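Local coordinates for protein acetyl-CoA acetyltransferase A (Ascaris suum, PDB 6BJA) that probably catalyses the thiolytic cleavage of 3-ketoacyl-CoA such as acetoacetyl-CoA, or the reverse Claisen condensation, as a coenzyme A-binding thiolase, at residues R177-D181 and T247-N252; N323-S327 and V351-H355; P161-E167 and A239-D243. All coordinates share one frame. Numbering follows the deposited sequence.

Contact 1 (R177-D181 and T247-N252). With COA (coenzyme A), chain C; ACT (acetate ion), chain B.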
loop_
_atom_site.group_PDB
_atom_site.type_symbol
_atom_site.label_atom_id
_atom_site.label_comp_id
_atom_site.label_asym_id
_atom_site.label_seq_id
_atom_site.Cartn_x
_atom_site.Cartn_y
_atom_site.Cartn_z
ATOM N N ARG A 177 -20.324 -31.801 -14.657
ATOM C CA ARG A 177 -18.898 -31.808 -14.338
ATOM C C ARG A 177 -18.131 -32.718 -15.287
ATOM O O ARG A 177 -17.035 -32.390 -15.786
ATOM C CB ARG A 177 -18.711 -32.257 -12.887
ATOM C CG ARG A 177 -17.299 -32.479 -12.428
ATOM C CD ARG A 177 -16.456 -31.195 -12.455
ATOM N NE ARG A 177 -15.120 -31.469 -11.939
ATOM C CZ ARG A 177 -14.777 -31.407 -10.654
ATOM N NH1 ARG A 177 -15.654 -31.038 -9.728
ATOM N NH2 ARG A 177 -13.547 -31.705 -10.282
ATOM N N GLU A 178 -18.710 -33.895 -15.530
ATOM C CA GLU A 178 -18.097 -34.848 -16.422
ATOM C C GLU A 178 -17.877 -34.297 -17.827
ATOM O O GLU A 178 -16.780 -34.474 -18.390
ATOM C CB GLU A 178 -18.956 -36.116 -16.478
ATOM C CG GLU A 178 -18.898 -36.944 -15.203
ATOM C CD GLU A 178 -19.813 -36.479 -14.059
ATOM O OE1 GLU A 178 -20.565 -35.489 -14.200
ATOM O OE2 GLU A 178 -19.786 -37.153 -12.999
ATOM N N GLN A 179 -18.877 -33.622 -18.390
ATOM C CA GLN A 179 -18.725 -32.993 -19.706
ATOM C C GLN A 179 -17.743 -31.832 -19.683
ATOM O O GLN A 179 -16.946 -31.698 -20.613
ATOM C CB GLN A 179 -20.050 -32.489 -20.242
ATOM C CG GLN A 179 -21.054 -33.596 -20.577
ATOM C CD GLN A 179 -22.426 -33.047 -20.724
ATOM O OE1 GLN A 179 -23.041 -32.643 -19.736
ATOM N NE2 GLN A 179 -22.923 -32.990 -21.958
ATOM N N LEU A 180 -17.806 -30.998 -18.645
ATOM C CA LEU A 180 -16.894 -29.842 -18.576
ATOM C C LEU A 180 -15.441 -30.320 -18.490
ATOM O O LEU A 180 -14.542 -29.787 -19.164
ATOM C CB LEU A 180 -17.227 -28.932 -17.374
ATOM C CG LEU A 180 -18.219 -27.798 -17.631
ATOM C CD1 LEU A 180 -19.482 -28.271 -18.285
ATOM C CD2 LEU A 180 -18.516 -27.102 -16.304
ATOM N N ASP A 181 -15.198 -31.341 -17.672
ATOM C CA ASP A 181 -13.839 -31.863 -17.500
ATOM C C ASP A 181 -13.355 -32.565 -18.769
ATOM O O ASP A 181 -12.204 -32.376 -19.175
ATOM C CB ASP A 181 -13.769 -32.836 -16.312
ATOM C CG ASP A 181 -13.722 -32.128 -14.969
ATOM O OD1 ASP A 181 -13.581 -30.869 -14.940
ATOM O OD2 ASP A 181 -13.804 -32.844 -13.943
ATOM N N THR A 247 -19.755 -26.867 -10.703
ATOM C CA THR A 247 -19.136 -27.705 -11.736
ATOM C C THR A 247 -17.846 -27.111 -12.298
ATOM O O THR A 247 -16.983 -27.826 -12.807
ATOM C CB THR A 247 -20.087 -27.927 -12.916
ATOM O OG1 THR A 247 -20.375 -26.666 -13.542
ATOM C CG2 THR A 247 -21.375 -28.561 -12.466
ATOM N N ILE A 248 -17.712 -25.791 -12.212
ATOM C CA ILE A 248 -16.556 -25.132 -12.793
ATOM C C ILE A 248 -15.391 -25.100 -11.798
ATOM O O ILE A 248 -15.550 -24.701 -10.634
ATOM C CB ILE A 248 -16.921 -23.701 -13.264
ATOM C CG1 ILE A 248 -18.036 -23.767 -14.318
ATOM C CG2 ILE A 248 -15.693 -22.986 -13.829
ATOM C CD1 ILE A 248 -18.535 -22.405 -14.806
ATOM N N THR A 249 -14.225 -25.516 -12.280
ATOM C CA THR A 249 -13.023 -25.648 -11.468
ATOM C C THR A 249 -11.867 -24.924 -12.120
ATOM O O THR A 249 -11.971 -24.492 -13.267
ATOM C CB THR A 249 -12.594 -27.104 -11.306
ATOM O OG1 THR A 249 -12.072 -27.571 -12.548
ATOM C CG2 THR A 249 -13.765 -27.969 -10.890
ATOM N N ALA A 250 -10.737 -24.872 -11.424
ATOM C CA ALA A 250 -9.540 -24.265 -12.010
ATOM C C ALA A 250 -9.138 -24.977 -13.291
ATOM O O ALA A 250 -8.587 -24.344 -14.186
ATOM C CB ALA A 250 -8.388 -24.270 -11.018
ATOM N N ALA A 251 -9.412 -26.280 -13.396
ATOM C CA ALA A 251 -8.978 -27.047 -14.546
ATOM C C ALA A 251 -9.890 -26.859 -15.757
ATOM O O ALA A 251 -9.405 -26.914 -16.880
ATOM C CB ALA A 251 -8.886 -28.547 -14.191
ATOM N N ASN A 252 -11.188 -26.623 -15.559
ATOM C CA ASN A 252 -12.069 -26.514 -16.728
ATOM C C ASN A 252 -12.451 -25.060 -16.986
ATOM O O ASN A 252 -13.330 -24.780 -17.795
ATOM C CB ASN A 252 -13.306 -27.437 -16.608
ATOM C CG ASN A 252 -14.176 -27.150 -15.412
ATOM O OD1 ASN A 252 -14.397 -26.007 -15.065
ATOM N ND2 ASN A 252 -14.746 -28.220 -14.807
HETATM N N1A COA C . -5.090 -29.738 -14.315
HETATM C C2A COA C . -5.038 -30.247 -13.070
HETATM N N3A COA C . -5.064 -29.497 -11.959
HETATM C C4A COA C . -5.152 -28.152 -12.028
HETATM C C5A COA C . -5.223 -27.514 -13.345
HETATM C C6A COA C . -5.188 -28.405 -14.526
HETATM N N6A COA C . -5.254 -27.915 -15.781
HETATM N N7A COA C . -5.301 -26.186 -13.116
HETATM C C8A COA C . -5.282 -25.999 -11.770
HETATM N N9A COA C . -5.197 -27.186 -11.121
HETATM C C1B COA C . -5.133 -27.438 -9.656
HETATM C C2B COA C . -3.801 -26.943 -9.120
HETATM O O2B COA C . -2.855 -28.006 -8.983
HETATM C C3B COA C . -4.105 -26.334 -7.768
HETATM O O3B COA C . -3.502 -27.154 -6.758
HETATM P P3B COA C . -4.247 -27.982 -5.602
HETATM O O7A COA C . -5.364 -28.783 -6.229
HETATM O O8A COA C . -3.240 -28.921 -4.977
HETATM O O9A COA C . -4.800 -27.033 -4.568
HETATM C C4B COA C . -5.624 -26.149 -7.748
HETATM O O4B COA C . -6.163 -26.763 -8.923
HETATM C C5B COA C . -5.963 -24.672 -7.816
HETATM O O5B COA C . -5.499 -24.225 -9.087
HETATM P P1A COA C . -4.454 -23.012 -9.284
HETATM O O1A COA C . -3.229 -23.152 -8.411
HETATM O O2A COA C . -4.043 -22.901 -10.736
HETATM O O3A COA C . -5.203 -21.679 -8.836
HETATM P P2A COA C . -4.335 -20.389 -8.438
HETATM O O4A COA C . -3.563 -20.653 -7.162
HETATM O O5A COA C . -3.408 -19.983 -9.565
HETATM O O6A COA C . -5.443 -19.260 -8.208
HETATM C CBP COA C . -6.351 -17.676 -9.706
HETATM C CCP COA C . -6.439 -19.103 -9.211
HETATM C CDP COA C . -6.601 -16.773 -8.520
HETATM C CEP COA C . -4.945 -17.333 -10.210
HETATM C CAP COA C . -7.485 -17.406 -10.712
HETATM O OAP COA C . -7.528 -15.993 -10.958
HETATM C C9P COA C . -7.349 -18.168 -12.014
HETATM O O9P COA C . -6.298 -18.697 -12.342
HETATM N N8P COA C . -8.400 -18.264 -12.833
HETATM C C7P COA C . -9.713 -17.708 -12.582
HETATM C C6P COA C . -10.721 -18.327 -13.540
HETATM C C5P COA C . -11.181 -17.258 -14.494
HETATM O O5P COA C . -12.217 -16.631 -14.287
HETATM N N4P COA C . -10.378 -17.024 -15.523
HETATM C C3P COA C . -10.670 -15.948 -16.452
HETATM C C2P COA C . -11.390 -16.378 -17.708
HETATM S S1P COA C . -12.739 -15.235 -18.060
HETATM C C ACT B . -15.259 -32.192 -5.979
HETATM O O ACT B . -15.285 -31.396 -5.008
HETATM O OXT ACT B . -16.131 -32.017 -6.863
HETATM C CH3 ACT B . -14.256 -33.303 -6.062
HETATM O O HOH W 1 -11.914 -30.153 -12.832
#
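Leu180, Arg177 and Asn252 carry most of this buried contact between the first turn of helix 177-197 and an irregular loop. Leu180 points at the loop: its CD2 lies 3.4 Å from Thr247 OG1, a hydroxyl hydrogen-bonded to Glu167 of helix 162-172, and 3.9 Å from Ile248 CG1, while its CB packs 3.6 Å from Asn252 ND2. Arg177 runs alongside, with CD 3.4 Å from Thr247 O and one guanidinium face against the methyl of Thr249 (CZ to CG2, 3.6 Å). Its NE pairs with Asp181 OD2 in a 2.8 Å salt bridge one helical turn on. Asp181 OD1 accepts a 2.9 Å hydrogen bond from Asn252 ND2, which also donates to Thr247 O at 3.0 Å. The loop is tied to the helix next to the coenzyme A pocket of the thiolase fold, where Ala251 CB approaches the adenine C6A of COA to 3.7 Å. An ST motif shapes this turn, Asn252 N donating to Thr249 OG1 at 3.3 Å, and water 1 bridges that hydroxyl to Asp181 OD1.

Contact 2 (N323-S327 and V351-H355). With COA (coenzyme A), chain C.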
loop_
_atom_site.group_PDB
_atom_site.type_symbol
_atom_site.label_atom_id
_atom_site.label_comp_id
_atom_site.label_asym_id
_atom_site.label_seq_id
_atom_site.Cartn_x
_atom_site.Cartn_y
_atom_site.Cartn_z
ATOM N N ASN A 323 -13.988 -18.630 -28.241
ATOM C CA ASN A 323 -13.017 -18.450 -27.182
ATOM C C ASN A 323 -13.493 -19.154 -25.920
ATOM O O ASN A 323 -14.636 -18.968 -25.478
ATOM C CB ASN A 323 -12.741 -16.970 -26.899
ATOM C CG ASN A 323 -11.572 -16.779 -25.940
ATOM O OD1 ASN A 323 -11.697 -16.145 -24.884
ATOM N ND2 ASN A 323 -10.447 -17.336 -26.294
ATOM N N GLU A 324 -12.601 -19.946 -25.340
ATOM C CA GLU A 324 -12.955 -20.809 -24.202
ATOM C C GLU A 324 -12.731 -20.101 -22.880
ATOM O O GLU A 324 -11.814 -20.454 -22.138
ATOM C CB GLU A 324 -12.146 -22.110 -24.220
ATOM C CG GLU A 324 -12.316 -22.894 -25.476
ATOM C CD GLU A 324 -11.501 -24.175 -25.496
ATOM O OE1 GLU A 324 -10.557 -24.338 -24.678
ATOM O OE2 GLU A 324 -11.792 -24.989 -26.385
ATOM N N ALA A 325 -13.573 -19.120 -22.567
ATOM C CA ALA A 325 -13.498 -18.497 -21.264
ATOM C C ALA A 325 -13.596 -19.590 -20.210
ATOM O O ALA A 325 -12.854 -19.597 -19.231
ATOM C CB ALA A 325 -14.588 -17.473 -21.101
ATOM N N PHE A 326 -14.512 -20.527 -20.464
ATOM C CA PHE A 326 -14.727 -21.708 -19.634
ATOM C C PHE A 326 -15.027 -22.859 -20.576
ATOM O O PHE A 326 -15.406 -22.625 -21.711
ATOM C CB PHE A 326 -15.896 -21.499 -18.660
ATOM C CG PHE A 326 -15.703 -20.320 -17.768
ATOM C CD1 PHE A 326 -15.049 -20.462 -16.566
ATOM C CD2 PHE A 326 -16.111 -19.060 -18.168
ATOM C CE1 PHE A 326 -14.819 -19.377 -15.751
ATOM C CE2 PHE A 326 -15.882 -17.960 -17.369
ATOM C CZ PHE A 326 -15.232 -18.112 -16.164
ATOM N N SER A 327 -14.914 -24.098 -20.101
ATOM C CA SER A 327 -15.317 -25.222 -20.924
ATOM C C SER A 327 -16.782 -25.089 -21.348
ATOM O O SER A 327 -17.162 -25.445 -22.467
ATOM C CB SER A 327 -15.115 -26.534 -20.170
ATOM O OG SER A 327 -13.736 -26.841 -20.083
ATOM N N VAL A 351 -8.829 -22.740 -22.698
ATOM C CA VAL A 351 -8.713 -23.518 -21.477
ATOM C C VAL A 351 -7.334 -24.193 -21.402
ATOM O O VAL A 351 -6.777 -24.362 -20.316
ATOM C CB VAL A 351 -9.845 -24.548 -21.383
ATOM C CG1 VAL A 351 -9.563 -25.603 -20.327
ATOM C CG2 VAL A 351 -11.124 -23.825 -21.028
ATOM N N ALA A 352 -6.778 -24.530 -22.563
ATOM C CA ALA A 352 -5.456 -25.122 -22.654
ATOM C C ALA A 352 -4.386 -24.109 -23.040
ATOM O O ALA A 352 -3.227 -24.275 -22.681
ATOM C CB ALA A 352 -5.459 -26.255 -23.665
ATOM N N LEU A 353 -4.750 -23.094 -23.821
ATOM C CA LEU A 353 -3.734 -22.180 -24.383
ATOM C C LEU A 353 -3.551 -20.916 -23.537
ATOM O O LEU A 353 -2.522 -20.260 -23.657
ATOM C CB LEU A 353 -4.104 -21.764 -25.810
ATOM C CG LEU A 353 -4.205 -22.885 -26.847
ATOM C CD1 LEU A 353 -4.719 -22.403 -28.200
ATOM C CD2 LEU A 353 -2.857 -23.532 -27.033
ATOM N N GLY A 354 -4.526 -20.595 -22.701
ATOM C CA GLY A 354 -4.457 -19.391 -21.876
ATOM C C GLY A 354 -5.304 -18.271 -22.434
ATOM O O GLY A 354 -5.703 -18.301 -23.591
ATOM N N HIS A 355 -5.598 -17.282 -21.595
ATOM C CA HIS A 355 -6.566 -16.254 -21.950
ATOM C C HIS A 355 -6.092 -14.870 -21.501
ATOM O O HIS A 355 -6.598 -14.346 -20.510
ATOM C CB HIS A 355 -7.921 -16.601 -21.318
ATOM C CG HIS A 355 -9.047 -15.683 -21.679
ATOM N ND1 HIS A 355 -8.996 -14.762 -22.703
ATOM C CD2 HIS A 355 -10.255 -15.528 -21.090
ATOM C CE1 HIS A 355 -10.147 -14.108 -22.756
ATOM N NE2 HIS A 355 -10.924 -14.559 -21.791
HETATM N N1A COA C . -5.090 -29.738 -14.315
HETATM C C2A COA C . -5.038 -30.247 -13.070
HETATM N N3A COA C . -5.064 -29.497 -11.959
HETATM C C4A COA C . -5.152 -28.152 -12.028
HETATM C C5A COA C . -5.223 -27.514 -13.345
HETATM C C6A COA C . -5.188 -28.405 -14.526
HETATM N N6A COA C . -5.254 -27.915 -15.781
HETATM N N7A COA C . -5.301 -26.186 -13.116
HETATM C C8A COA C . -5.282 -25.999 -11.770
HETATM N N9A COA C . -5.197 -27.186 -11.121
HETATM C C1B COA C . -5.133 -27.438 -9.656
HETATM C C2B COA C . -3.801 -26.943 -9.120
HETATM O O2B COA C . -2.855 -28.006 -8.983
HETATM C C3B COA C . -4.105 -26.334 -7.768
HETATM O O3B COA C . -3.502 -27.154 -6.758
HETATM P P3B COA C . -4.247 -27.982 -5.602
HETATM O O7A COA C . -5.364 -28.783 -6.229
HETATM O O8A COA C . -3.240 -28.921 -4.977
HETATM O O9A COA C . -4.800 -27.033 -4.568
HETATM C C4B COA C . -5.624 -26.149 -7.748
HETATM O O4B COA C . -6.163 -26.763 -8.923
HETATM C C5B COA C . -5.963 -24.672 -7.816
HETATM O O5B COA C . -5.499 -24.225 -9.087
HETATM P P1A COA C . -4.454 -23.012 -9.284
HETATM O O1A COA C . -3.229 -23.152 -8.411
HETATM O O2A COA C . -4.043 -22.901 -10.736
HETATM O O3A COA C . -5.203 -21.679 -8.836
HETATM P P2A COA C . -4.335 -20.389 -8.438
HETATM O O4A COA C . -3.563 -20.653 -7.162
HETATM O O5A COA C . -3.408 -19.983 -9.565
HETATM O O6A COA C . -5.443 -19.260 -8.208
HETATM C CBP COA C . -6.351 -17.676 -9.706
HETATM C CCP COA C . -6.439 -19.103 -9.211
HETATM C CDP COA C . -6.601 -16.773 -8.520
HETATM C CEP COA C . -4.945 -17.333 -10.210
HETATM C CAP COA C . -7.485 -17.406 -10.712
HETATM O OAP COA C . -7.528 -15.993 -10.958
HETATM C C9P COA C . -7.349 -18.168 -12.014
HETATM O O9P COA C . -6.298 -18.697 -12.342
HETATM N N8P COA C . -8.400 -18.264 -12.833
HETATM C C7P COA C . -9.713 -17.708 -12.582
HETATM C C6P COA C . -10.721 -18.327 -13.540
HETATM C C5P COA C . -11.181 -17.258 -14.494
HETATM O O5P COA C . -12.217 -16.631 -14.287
HETATM N N4P COA C . -10.378 -17.024 -15.523
HETATM C C3P COA C . -10.670 -15.948 -16.452
HETATM C C2P COA C . -11.390 -16.378 -17.708
HETATM S S1P COA C . -12.739 -15.235 -18.060
#
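Glu324 is the centre of an inverse gamma turn, and here the loop after strand 319-322 comes closest to the short helix 350-353, with the CA atoms of Glu324 and Val351 5.7 Å apart. The second segment leaves the helix at Gly354, whose positive phi would press a CB against the preceding carbonyl oxygen. Glu324 OE1 then accepts a 3.1 Å hydrogen bond from Val351 N; the same carboxylate is held by Tyr183 and Ser187 of helix 177-197 and by Asn345. Val351 faces the loop, its CG2 reaching 3.9 Å from Ser327 N and 4.0 Å from Phe326 C. Further along, Asn323 OD1 sits over one face of the His355 imidazole, 3.3 Å from CE1, while His355 ND1 is hydrogen-bonded to Ser360. At the ring edge, His355 CD2 lies 3.7 Å from C2P of COA, the carbon that carries the thiol. This is the thiolase active site: the loop places an asparagine beside His355, the predicted proton acceptor, at the reactive end of coenzyme A.

Contact 3 (P161-E167 and A239-D243)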
loop_
_atom_site.group_PDB
_atom_site.type_symbol
_atom_site.label_atom_id
_atom_site.label_comp_id
_atom_site.label_asym_id
_atom_site.label_seq_id
_atom_site.Cartn_x
_atom_site.Cartn_y
_atom_site.Cartn_z
ATOM N N PRO A 161 -17.987 -13.246 -9.664
ATOM C CA PRO A 161 -17.036 -13.691 -10.679
ATOM C C PRO A 161 -17.728 -14.182 -11.943
ATOM O O PRO A 161 -18.804 -14.766 -11.862
ATOM C CB PRO A 161 -16.302 -14.843 -9.984
ATOM C CG PRO A 161 -16.492 -14.582 -8.524
ATOM C CD PRO A 161 -17.838 -13.981 -8.397
ATOM N N MET A 162 -17.116 -13.970 -13.098
ATOM C CA MET A 162 -17.688 -14.480 -14.334
ATOM C C MET A 162 -17.897 -16.008 -14.239
ATOM O O MET A 162 -18.864 -16.519 -14.782
ATOM C CB MET A 162 -16.815 -14.119 -15.534
ATOM C CG MET A 162 -16.903 -12.607 -15.935
ATOM S SD MET A 162 -15.887 -12.295 -17.388
ATOM C CE MET A 162 -14.225 -12.610 -16.821
ATOM N N GLY A 163 -17.025 -16.711 -13.530
ATOM C CA GLY A 163 -17.195 -18.155 -13.389
ATOM C C GLY A 163 -18.437 -18.554 -12.614
ATOM O O GLY A 163 -19.004 -19.617 -12.858
ATOM N N LEU A 164 -18.871 -17.734 -11.668
ATOM C CA LEU A 164 -20.130 -17.992 -10.983
ATOM C C LEU A 164 -21.294 -17.755 -11.921
ATOM O O LEU A 164 -22.248 -18.518 -11.934
ATOM C CB LEU A 164 -20.278 -17.114 -9.740
ATOM C CG LEU A 164 -21.543 -17.370 -8.917
ATOM C CD1 LEU A 164 -21.694 -18.846 -8.525
ATOM C CD2 LEU A 164 -21.516 -16.503 -7.680
ATOM N N CYS A 165 -21.235 -16.678 -12.694
ATOM C CA CYS A 165 -22.231 -16.420 -13.721
ATOM C C CYS A 165 -22.355 -17.596 -14.688
ATOM O O CYS A 165 -23.442 -17.999 -15.074
ATOM C CB CYS A 165 -21.877 -15.160 -14.504
ATOM S SG CYS A 165 -21.934 -13.614 -13.509
ATOM N N ALA A 166 -21.226 -18.137 -15.098
ATOM C CA ALA A 166 -21.244 -19.192 -16.102
ATOM C C ALA A 166 -21.930 -20.466 -15.587
ATOM O O ALA A 166 -22.405 -21.282 -16.385
ATOM C CB ALA A 166 -19.830 -19.481 -16.567
ATOM N N GLU A 167 -21.946 -20.655 -14.271
ATOM C CA GLU A 167 -22.667 -21.783 -13.682
ATOM C C GLU A 167 -24.145 -21.738 -14.034
ATOM O O GLU A 167 -24.796 -22.786 -14.129
ATOM C CB GLU A 167 -22.515 -21.828 -12.162
ATOM C CG GLU A 167 -21.144 -22.202 -11.630
ATOM C CD GLU A 167 -20.829 -23.700 -11.705
ATOM O OE1 GLU A 167 -21.608 -24.464 -12.331
ATOM O OE2 GLU A 167 -19.794 -24.082 -11.133
ATOM N N ALA A 239 -14.741 -23.968 -7.985
ATOM C CA ALA A 239 -14.038 -22.751 -7.582
ATOM C C ALA A 239 -14.947 -21.561 -7.333
ATOM O O ALA A 239 -14.542 -20.613 -6.656
ATOM C CB ALA A 239 -13.027 -22.386 -8.637
ATOM N N PHE A 240 -16.151 -21.596 -7.888
ATOM C CA PHE A 240 -17.042 -20.431 -7.876
ATOM C C PHE A 240 -18.351 -20.655 -7.141
ATOM O O PHE A 240 -18.921 -19.715 -6.570
ATOM C CB PHE A 240 -17.329 -20.005 -9.313
ATOM C CG PHE A 240 -16.098 -19.655 -10.076
ATOM C CD1 PHE A 240 -15.409 -18.493 -9.795
ATOM C CD2 PHE A 240 -15.606 -20.491 -11.047
ATOM C CE1 PHE A 240 -14.273 -18.166 -10.474
ATOM C CE2 PHE A 240 -14.460 -20.175 -11.734
ATOM C CZ PHE A 240 -13.789 -18.990 -11.449
ATOM N N LEU A 241 -18.836 -21.895 -7.154
ATOM C CA LEU A 241 -20.117 -22.224 -6.558
ATOM C C LEU A 241 -19.904 -23.402 -5.632
ATOM O O LEU A 241 -19.502 -24.472 -6.077
ATOM C CB LEU A 241 -21.154 -22.544 -7.644
ATOM C CG LEU A 241 -22.548 -22.974 -7.197
ATOM C CD1 LEU A 241 -23.178 -21.954 -6.258
ATOM C CD2 LEU A 241 -23.435 -23.205 -8.409
ATOM N N LYS A 242 -20.156 -23.205 -4.341
ATOM C CA LYS A 242 -19.720 -24.180 -3.346
ATOM C C LYS A 242 -20.876 -24.748 -2.535
ATOM O O LYS A 242 -20.677 -25.279 -1.444
ATOM C CB LYS A 242 -18.683 -23.535 -2.431
ATOM C CG LYS A 242 -17.495 -22.970 -3.199
ATOM C CD LYS A 242 -16.721 -21.974 -2.377
ATOM C CE LYS A 242 -15.567 -21.399 -3.175
ATOM N NZ LYS A 242 -14.557 -22.444 -3.453
ATOM N N ASP A 243 -22.081 -24.663 -3.095
ATOM C CA ASP A 243 -23.280 -25.133 -2.416
ATOM C C ASP A 243 -23.567 -26.597 -2.737
ATOM O O ASP A 243 -24.627 -27.119 -2.390
ATOM C CB ASP A 243 -24.479 -24.258 -2.797
ATOM C CG ASP A 243 -24.959 -24.480 -4.227
ATOM O OD1 ASP A 243 -24.299 -25.205 -5.011
ATOM O OD2 ASP A 243 -26.012 -23.898 -4.568
HETATM O O HOH W 2 -17.773 -23.462 -9.553
#
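The packing of Phe240 and Leu241, in the long loop between strands 218-219 and 257-267, on the start of helix 162-172 forms part of the thiolase coenzyme A pocket, to which Phe240 and Met162 belong. Pro161 occupies the N-cap position, and the helix begins at Met162. Phe240, with chi1 m, directs its ring at this first turn and lays it flat on Gly163: the glycine CA sits 3.7 Å from the ring centroid and only 10° off its normal, a CH-pi contact over the face. A CB on residue 163 would point into the ring and fall 2.3 Å from Phe240 CE2, so this close approach of the ring face calls for glycine. Pro161 adds its own methylene, CB lying 3.8 Å from Phe240 CD1. Leu164 leaves the helix sideways, but its t,p rotamer swings CD1 back over the loop, 3.5 Å from Phe240 O and 3.8 Å from Leu241 CB. Leu241 adopts the same t,p conformation and also meets Glu167, whose CG is 4.0 Å from Leu241 CB. With chi1 and chi2 both m, the Glu167 side chain folds so that its carboxylate serves a different part of the loop, accepting hydrogen bonds from Thr247 OG1 and Ile248 N. Glu167 OE2 also accepts one from water 2 (2.6 Å), which in turn accepts one from Phe240 N (3.0 Å).

In the fold
The three contacts join into one wall of the coenzyme A pocket. Contacts 1 and 3 (centres about 11 Å apart) share the loop between strands 218-219 and 257-267: Ile248 O lies 2.9 Å from Ala239 N, and Thr247 OG1 2.8 Å from Glu167 OE1. Contact 2 meets contact 1 where Asn252 O is 2.9 Å from Ser327 N (centres about 12 Å apart). Phe326 links it to contact 3, its CZ 3.4 Å from Gly163 CA and its CE1 4.1 Å from Phe240 CE2. Contact 1 lies at the adenine end of coenzyme A, contact 2 at its thiol end beside the predicted catalytic His355, and the Phe240 side chain of contact 3 about 4 Å from COA.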